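Local coordinates for Hpr(Ser) kinase (Coxiella burnetii, PDB 3TQF) that phosphorylates the phosphocarrier protein HPr on a serine and, as a bifunctional kinase/phosphatase, also removes that phosphate, at the interface of chains A and B. Residues are numbered along the deposited sequence; one frame, centred on the assembly and turned at random. Chains: chain A/B, Hpr(Ser) kinase.

The interface of chains A and B. Residues chain A 71, 75-77; chain B 113-115, 151.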
# COMPACT_ATOMS: atom_id res chain seq x y z
N LEU A 71 -4.48 10.52 -15.80
CA LEU A 71 -3.97 11.74 -15.20
C LEU A 71 -3.97 11.60 -13.68
O LEU A 71 -4.99 11.23 -13.08
CB LEU A 71 -4.82 12.94 -15.62
CG LEU A 71 -4.45 14.30 -15.00
CD1 LEU A 71 -3.07 14.76 -15.47
CD2 LEU A 71 -5.50 15.34 -15.34
N ILE A 75 1.94 13.89 -10.82
CA ILE A 75 2.64 13.14 -11.85
C ILE A 75 2.37 13.74 -13.22
O ILE A 75 3.30 13.99 -14.00
CB ILE A 75 2.19 11.67 -11.88
CG1 ILE A 75 2.40 11.01 -10.52
CG2 ILE A 75 2.94 10.91 -12.96
CD1 ILE A 75 1.83 9.61 -10.42
N GLY A 76 1.09 13.97 -13.51
CA GLY A 76 0.64 14.41 -14.83
C GLY A 76 0.07 13.24 -15.61
O GLY A 76 -0.58 12.37 -15.05
N ILE A 77 0.33 13.21 -16.91
CA ILE A 77 -0.14 12.12 -17.76
C ILE A 77 0.73 10.87 -17.58
O ILE A 77 1.94 10.97 -17.39
CB ILE A 77 -0.15 12.55 -19.25
CG1 ILE A 77 -1.24 13.59 -19.48
CG2 ILE A 77 -0.38 11.35 -20.16
CD1 ILE A 77 -2.66 13.05 -19.26
N PRO B 113 -1.23 21.14 -15.75
CA PRO B 113 -1.58 19.98 -14.92
C PRO B 113 -1.36 18.61 -15.58
O PRO B 113 -1.50 17.59 -14.92
CB PRO B 113 -3.07 20.19 -14.63
CG PRO B 113 -3.57 20.99 -15.78
CD PRO B 113 -2.43 21.85 -16.24
N LEU B 114 -1.02 18.61 -16.87
CA LEU B 114 -0.67 17.37 -17.58
C LEU B 114 0.79 16.97 -17.34
O LEU B 114 1.21 15.90 -17.79
CB LEU B 114 -0.92 17.53 -19.08
CG LEU B 114 -2.39 17.58 -19.53
CD1 LEU B 114 -3.08 18.85 -19.06
CD2 LEU B 114 -2.49 17.46 -21.04
N ASN B 115 1.55 17.82 -16.65
CA ASN B 115 2.93 17.52 -16.29
C ASN B 115 3.20 17.82 -14.81
O ASN B 115 2.42 18.53 -14.18
CB ASN B 115 3.89 18.33 -17.17
CG ASN B 115 4.18 17.64 -18.49
OD1 ASN B 115 3.69 18.05 -19.53
ND2 ASN B 115 4.99 16.58 -18.44
N ASN B 151 8.74 8.14 -15.10
CA ASN B 151 8.33 9.15 -16.08
C ASN B 151 9.44 10.16 -16.32
O ASN B 151 9.65 10.59 -17.45
CB ASN B 151 7.06 9.89 -15.62
CG ASN B 151 5.80 9.36 -16.27
OD1 ASN B 151 5.76 8.22 -16.73
ND2 ASN B 151 4.77 10.18 -16.32
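Two short strands of chain A, 69-72 and 76-79, and the turn that joins them meet two separate pieces of chain B: the loop of B:Pro113, B:Leu114 and B:Asn115, and the long C-terminal helix 141-165 at B:Asn151. The main polar link runs between backbones. The amide N of A:Ile77 donates to the carbonyl O of B:Leu114 at 3.0 Å; the bond is fairly straight, 154° at the hydrogen, although the donor stands above the carbonyl plane. A:Gly76 CA lies nearby, 3.4 Å from that same B:Leu114 O.

Beside this bond, the side chains of A:Ile77 and B:Leu114 run alongside each other, pointing the same way. A:Ile77 CG1 and B:Leu114 CG are each anti to the carbonyl carbon, beside the backbone N, which brings A:Ile77 CG1 to 4.0 Å from B:Leu114 CB. A:Leu71 comes from the neighbouring strand with CG anti to its backbone N (chi1 177°), and its CD1 methyl reaches over the B:Pro113-B:Leu114 backbone, 3.3 Å from the carbonyl O of B:Pro113.

On the opposite flank, B:Asn151 extends its amide tip toward strand 76-79, where ND2 makes a weak, bent hydrogen bond of 3.1 Å to A:Ile77 O. A:Ile75 crosses this side chain at about a right angle, its CG2 methyl 3.9 Å from ND2. The N-H and C=O of A:Ile77 thus face different segments of chain B.

The patch is part of a larger interface between copies of the HPr kinase C-terminal domain that is not an exact two-fold, and the structure alone does not show whether this pairing is the biological one; in it, strands 69-72 and 76-79 and the turn between them lie against the B:113-115 loop and the side of helix 141-165 that carries B:Asn151.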